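Local atomic coordinates of hypoxanthine-guanine phosphoribosyltransferase (Leishmania tarentolae, PDB entry 1PZM), a protein that probably converts guanine and hypoxanthine to GMP and IMP, transferring the phosphoribosyl group of 5-phosphoribosylpyrophosphate to the purine in purine salvage. Residues I127-R139 and P158-P170. Residues are numbered along the deposited sequence; the frame is centred on the assembly and turned at random.
With 5GP (guanosine-5'-monophosphate), chain C.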
loop_
_atom_site.group_PDB
_atom_site.type_symbol
_atom_site.label_atom_id
_atom_site.label_comp_id
_atom_site.label_asym_id
_atom_site.label_seq_id
_atom_site.Cartn_x
_atom_site.Cartn_y
_atom_site.Cartn_z
ATOM N N ILE A 127 -11.609 -7.134 2.909
ATOM C CA ILE A 127 -12.768 -8.023 2.861
ATOM C C ILE A 127 -13.052 -8.541 4.250
ATOM O O ILE A 127 -12.134 -8.872 5.007
ATOM C CB ILE A 127 -12.590 -9.156 1.763
ATOM C CG1 ILE A 127 -13.873 -9.989 1.637
ATOM C CG2 ILE A 127 -11.336 -10.049 2.009
ATOM C CD1 ILE A 127 -14.042 -10.576 0.224
ATOM N N VAL A 128 -14.329 -8.564 4.603
ATOM C CA VAL A 128 -14.773 -9.090 5.885
ATOM C C VAL A 128 -15.725 -10.246 5.661
ATOM O O VAL A 128 -16.743 -10.107 4.966
ATOM C CB VAL A 128 -15.386 -8.012 6.794
ATOM C CG1 VAL A 128 -15.864 -8.615 8.120
ATOM C CG2 VAL A 128 -14.351 -6.896 7.101
ATOM N N ASP A 129 -15.434 -11.387 6.283
ATOM C CA ASP A 129 -16.234 -12.563 6.071
ATOM C C ASP A 129 -16.909 -12.950 7.411
ATOM O O ASP A 129 -18.023 -12.482 7.688
ATOM C CB ASP A 129 -15.327 -13.633 5.424
ATOM C CG ASP A 129 -16.051 -14.928 5.119
ATOM O OD1 ASP A 129 -17.305 -14.939 5.020
ATOM O OD2 ASP A 129 -15.423 -15.994 4.933
ATOM N N SER A 130 -16.240 -13.715 8.298
ATOM C CA SER A 130 -16.873 -14.040 9.586
ATOM C C SER A 130 -16.870 -12.824 10.504
ATOM O O SER A 130 -17.645 -12.779 11.453
ATOM C CB SER A 130 -16.109 -15.176 10.308
ATOM O OG SER A 130 -14.795 -14.693 10.682
ATOM N N ALA A 131 -15.961 -11.888 10.242
ATOM C CA ALA A 131 -15.750 -10.703 11.092
ATOM C C ALA A 131 -14.994 -11.000 12.416
ATOM O O ALA A 131 -14.813 -10.101 13.246
ATOM C CB ALA A 131 -17.124 -9.964 11.386
ATOM N N ILE A 132 -14.526 -12.231 12.620
ATOM C CA ILE A 132 -13.763 -12.491 13.831
ATOM C C ILE A 132 -12.509 -11.601 13.852
ATOM O O ILE A 132 -12.193 -10.971 14.864
ATOM C CB ILE A 132 -13.481 -14.016 13.958
ATOM C CG1 ILE A 132 -14.817 -14.729 14.251
ATOM C CG2 ILE A 132 -12.408 -14.368 15.074
ATOM C CD1 ILE A 132 -14.793 -16.189 14.055
ATOM N N THR A 133 -11.839 -11.488 12.717
ATOM C CA THR A 133 -10.629 -10.683 12.628
ATOM C C THR A 133 -10.882 -9.200 12.960
ATOM O O THR A 133 -10.191 -8.589 13.785
ATOM C CB THR A 133 -10.095 -10.787 11.171
ATOM O OG1 THR A 133 -9.801 -12.167 10.892
ATOM C CG2 THR A 133 -8.772 -10.026 11.007
ATOM N N LEU A 134 -11.865 -8.632 12.290
ATOM C CA LEU A 134 -12.226 -7.247 12.494
ATOM C C LEU A 134 -12.636 -7.019 13.934
ATOM O O LEU A 134 -12.238 -6.007 14.512
ATOM C CB LEU A 134 -13.368 -6.857 11.574
ATOM C CG LEU A 134 -13.802 -5.377 11.618
ATOM C CD1 LEU A 134 -12.588 -4.349 11.361
ATOM C CD2 LEU A 134 -14.874 -5.165 10.608
ATOM N N GLN A 135 -13.420 -7.941 14.512
ATOM C CA GLN A 135 -13.902 -7.758 15.875
ATOM C C GLN A 135 -12.712 -7.606 16.822
ATOM O O GLN A 135 -12.710 -6.746 17.716
ATOM C CB GLN A 135 -14.801 -8.929 16.323
ATOM C CG GLN A 135 -15.276 -8.862 17.812
ATOM C CD GLN A 135 -16.095 -10.063 18.240
ATOM O OE1 GLN A 135 -17.251 -9.919 18.686
ATOM N NE2 GLN A 135 -15.514 -11.247 18.118
ATOM N N TYR A 136 -11.703 -8.451 16.636
ATOM C CA TYR A 136 -10.516 -8.408 17.493
ATOM C C TYR A 136 -9.855 -7.029 17.336
ATOM O O TYR A 136 -9.514 -6.357 18.328
ATOM C CB TYR A 136 -9.519 -9.498 17.088
ATOM C CG TYR A 136 -8.175 -9.426 17.811
ATOM C CD1 TYR A 136 -8.034 -9.909 19.108
ATOM C CD2 TYR A 136 -7.048 -8.873 17.189
ATOM C CE1 TYR A 136 -6.822 -9.835 19.761
ATOM C CE2 TYR A 136 -5.824 -8.801 17.847
ATOM C CZ TYR A 136 -5.727 -9.283 19.124
ATOM O OH TYR A 136 -4.523 -9.229 19.775
ATOM N N LEU A 137 -9.700 -6.607 16.089
ATOM C CA LEU A 137 -8.942 -5.388 15.826
ATOM C C LEU A 137 -9.674 -4.200 16.432
ATOM O O LEU A 137 -9.047 -3.286 16.967
ATOM C CB LEU A 137 -8.737 -5.170 14.314
ATOM C CG LEU A 137 -7.780 -6.131 13.603
ATOM C CD1 LEU A 137 -7.805 -5.888 12.074
ATOM C CD2 LEU A 137 -6.361 -6.028 14.128
ATOM N N MET A 138 -10.998 -4.218 16.309
ATOM C CA MET A 138 -11.841 -3.159 16.841
ATOM C C MET A 138 -11.661 -3.042 18.345
ATOM O O MET A 138 -11.288 -1.966 18.831
ATOM C CB MET A 138 -13.306 -3.377 16.474
ATOM C CG MET A 138 -13.615 -3.071 14.974
ATOM S SD MET A 138 -15.391 -3.296 14.584
ATOM C CE MET A 138 -16.223 -2.124 15.732
ATOM N N ARG A 139 -11.860 -4.152 19.061
ATOM C CA ARG A 139 -11.692 -4.201 20.516
ATOM C C ARG A 139 -10.313 -3.682 20.883
ATOM O O ARG A 139 -10.149 -2.905 21.839
ATOM C CB ARG A 139 -11.844 -5.638 21.062
ATOM C CG ARG A 139 -13.216 -6.296 20.830
ATOM C CD ARG A 139 -13.515 -7.581 21.665
ATOM N NE ARG A 139 -14.846 -8.094 21.298
ATOM C CZ ARG A 139 -15.978 -7.812 21.939
ATOM N NH1 ARG A 139 -15.976 -7.056 23.039
ATOM N NH2 ARG A 139 -17.123 -8.318 21.501
ATOM N N PRO A 158 -21.615 -10.264 4.324
ATOM C CA PRO A 158 -22.413 -10.390 5.557
ATOM C C PRO A 158 -23.062 -11.769 5.733
ATOM O O PRO A 158 -23.382 -12.202 6.884
ATOM C CB PRO A 158 -23.450 -9.242 5.452
ATOM C CG PRO A 158 -23.569 -8.896 3.941
ATOM C CD PRO A 158 -22.196 -9.275 3.385
ATOM N N SER A 159 -23.222 -12.512 4.644
ATOM C CA SER A 159 -23.827 -13.842 4.835
ATOM C C SER A 159 -22.829 -14.774 5.532
ATOM O O SER A 159 -23.207 -15.793 5.952
ATOM C CB SER A 159 -24.340 -14.479 3.537
ATOM O OG SER A 159 -23.276 -14.697 2.602
ATOM N N GLY A 160 -21.561 -14.376 5.622
ATOM C CA GLY A 160 -20.545 -15.140 6.318
ATOM C C GLY A 160 -20.393 -14.935 7.834
ATOM O O GLY A 160 -19.551 -15.611 8.443
ATOM N N ARG A 161 -21.186 -14.041 8.435
ATOM C CA ARG A 161 -20.924 -13.562 9.801
ATOM C C ARG A 161 -20.920 -14.686 10.830
ATOM O O ARG A 161 -21.844 -15.482 10.831
ATOM C CB ARG A 161 -21.958 -12.493 10.224
ATOM C CG ARG A 161 -21.736 -11.053 9.659
ATOM C CD ARG A 161 -20.261 -10.514 9.909
ATOM N NE ARG A 161 -20.167 -9.123 9.466
ATOM C CZ ARG A 161 -19.762 -8.732 8.286
ATOM N NH1 ARG A 161 -19.284 -9.605 7.421
ATOM N NH2 ARG A 161 -19.803 -7.445 7.994
ATOM N N LYS A 162 -19.916 -14.723 11.710
ATOM C CA LYS A 162 -19.958 -15.594 12.904
ATOM C C LYS A 162 -20.018 -14.768 14.175
ATOM O O LYS A 162 -20.310 -15.288 15.229
ATOM C CB LYS A 162 -18.748 -16.514 12.983
ATOM C CG LYS A 162 -18.741 -17.679 12.013
ATOM C CD LYS A 162 -17.516 -18.577 12.252
ATOM C CE LYS A 162 -17.126 -19.289 10.971
ATOM N NZ LYS A 162 -15.692 -19.683 10.947
ATOM N N VAL A 163 -19.728 -13.475 14.067
ATOM C CA VAL A 163 -19.966 -12.549 15.182
ATOM C C VAL A 163 -20.622 -11.253 14.660
ATOM O O VAL A 163 -20.712 -11.057 13.445
ATOM C CB VAL A 163 -18.678 -12.242 15.974
ATOM C CG1 VAL A 163 -18.188 -13.487 16.705
ATOM C CG2 VAL A 163 -17.556 -11.615 15.029
ATOM N N ASP A 164 -21.024 -10.381 15.575
ATOM C CA ASP A 164 -21.803 -9.199 15.256
ATOM C C ASP A 164 -20.970 -7.926 15.375
ATOM O O ASP A 164 -20.562 -7.553 16.492
ATOM C CB ASP A 164 -23.006 -9.138 16.189
ATOM C CG ASP A 164 -24.241 -9.683 15.541
ATOM O OD1 ASP A 164 -24.443 -9.343 14.344
ATOM O OD2 ASP A 164 -25.049 -10.435 16.136
ATOM N N VAL A 165 -20.643 -7.314 14.238
ATOM C CA VAL A 165 -19.850 -6.073 14.252
ATOM C C VAL A 165 -20.445 -4.931 13.434
ATOM O O VAL A 165 -21.083 -5.138 12.360
ATOM C CB VAL A 165 -18.323 -6.221 13.790
ATOM C CG1 VAL A 165 -17.590 -7.290 14.573
ATOM C CG2 VAL A 165 -18.187 -6.422 12.265
ATOM N N LEU A 166 -20.175 -3.717 13.930
ATOM C CA LEU A 166 -20.462 -2.483 13.177
ATOM C C LEU A 166 -19.484 -2.249 12.028
ATOM O O LEU A 166 -18.281 -1.900 12.293
ATOM C CB LEU A 166 -20.499 -1.265 14.129
ATOM C CG LEU A 166 -20.881 0.084 13.460
ATOM C CD1 LEU A 166 -22.374 0.104 13.051
ATOM C CD2 LEU A 166 -20.502 1.340 14.346
ATOM N N VAL A 167 -19.948 -2.453 10.773
ATOM C CA VAL A 167 -19.171 -1.942 9.568
ATOM C C VAL A 167 -19.762 -0.631 9.079
ATOM O O VAL A 167 -20.868 -0.593 8.522
ATOM C CB VAL A 167 -19.099 -2.901 8.350
ATOM C CG1 VAL A 167 -18.461 -2.208 7.140
ATOM C CG2 VAL A 167 -18.244 -4.117 8.652
ATOM N N ASP A 168 -19.091 0.459 9.400
ATOM C CA ASP A 168 -19.697 1.779 9.127
ATOM C C ASP A 168 -19.749 2.045 7.629
ATOM O O ASP A 168 -20.742 2.602 7.147
ATOM C CB ASP A 168 -18.910 2.889 9.797
ATOM C CG ASP A 168 -18.682 2.601 11.248
ATOM O OD1 ASP A 168 -19.637 2.806 12.018
ATOM O OD2 ASP A 168 -17.635 2.114 11.686
ATOM N N TYR A 169 -18.684 1.649 6.905
ATOM C CA TYR A 169 -18.657 1.931 5.447
ATOM C C TYR A 169 -18.362 0.681 4.600
ATOM O O TYR A 169 -17.242 0.486 4.139
ATOM C CB TYR A 169 -17.669 3.062 5.130
ATOM C CG TYR A 169 -17.949 4.352 5.889
ATOM C CD1 TYR A 169 -18.838 5.326 5.379
ATOM C CD2 TYR A 169 -17.264 4.635 7.076
ATOM C CE1 TYR A 169 -19.089 6.485 6.081
ATOM C CE2 TYR A 169 -17.486 5.798 7.774
ATOM C CZ TYR A 169 -18.387 6.721 7.277
ATOM O OH TYR A 169 -18.583 7.891 7.965
ATOM N N PRO A 170 -19.362 -0.147 4.339
ATOM C CA PRO A 170 -19.127 -1.326 3.526
ATOM C C PRO A 170 -19.346 -0.858 2.080
ATOM O O PRO A 170 -20.502 -0.606 1.670
ATOM C CB PRO A 170 -20.241 -2.259 3.944
ATOM C CG PRO A 170 -21.403 -1.356 4.447
ATOM C CD PRO A 170 -20.785 0.012 4.693
HETATM P P 5GP C . -12.780 -13.129 8.725
HETATM O O1P 5GP C . -13.760 -12.038 8.468
HETATM O O2P 5GP C . -13.422 -14.468 8.803
HETATM O O3P 5GP C . -12.216 -12.841 10.067
HETATM O "O5'" 5GP C . -11.641 -13.081 7.597
HETATM C "C5'" 5GP C . -10.472 -13.912 7.633
HETATM C "C4'" 5GP C . -9.355 -13.419 6.665
HETATM O "O4'" 5GP C . -9.544 -13.836 5.305
HETATM C "C3'" 5GP C . -9.175 -11.905 6.597
HETATM O "O3'" 5GP C . -7.794 -11.543 6.516
HETATM C "C2'" 5GP C . -9.897 -11.564 5.303
HETATM O "O2'" 5GP C . -9.457 -10.330 4.812
HETATM C "C1'" 5GP C . -9.617 -12.762 4.383
HETATM N N9 5GP C . -10.733 -13.044 3.432
HETATM C C8 5GP C . -12.047 -13.492 3.674
HETATM N N7 5GP C . -12.691 -13.728 2.448
HETATM C C5 5GP C . -11.676 -13.675 1.517
HETATM C C6 5GP C . -11.689 -13.813 0.123
HETATM O O6 5GP C . -12.778 -14.005 -0.502
HETATM N N1 5GP C . -10.495 -13.703 -0.587
HETATM C C2 5GP C . -9.299 -13.478 0.098
HETATM N N2 5GP C . -8.135 -13.400 -0.543
HETATM N N3 5GP C . -9.292 -13.326 1.456
HETATM C C4 5GP C . -10.483 -13.432 2.150
#
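The phosphate-binding loop and helix start of the GMP site, Asp129-Thr133, rest on the strip Gly160-Val163, with polar links at Ser130 O and Arg161 NH1. Ser130 O accepts a hydrogen bond from Lys162 N at 3.0 Å, in the carbonyl plane on a lone pair and nearly straight (171°); Val163 N adds a weak bond to the same oxygen. Arg161 bends at chi2 (-52°), which brings its guanidinium back to the loop: NH1 donates to Asp129 O at 3.2 Å, tilted 30° from that carbonyl plane, while Val128 CG1 lies 3.5 Å above one guanidinium face, toward its rim. Arg161 NH2 also forms a salt bridge with Asp156 OD2. On the ligand side, Asp129 N and Ala131 N both donate to O1P of GMP, Ser130 N to O2P, and Thr133 N and OG1 to O3P, the 5'-phosphate loop of the PRPP motif in type I phosphoribosyltransferases. Ser130 OG accepts from Ile132 N (3.1 Å), closing an ST turn at the start of helix 132-142. Along that helix the contact turns apolar. Val165 packs on the first turn and its N-cap, CG2 meeting Ala131 CB (3.8 Å) and Leu134 CD2, CG1 meeting Gln135 CB at 3.7 Å. The extended Gln135 chain crosses Val163 at about a right angle, its amide against both methyls.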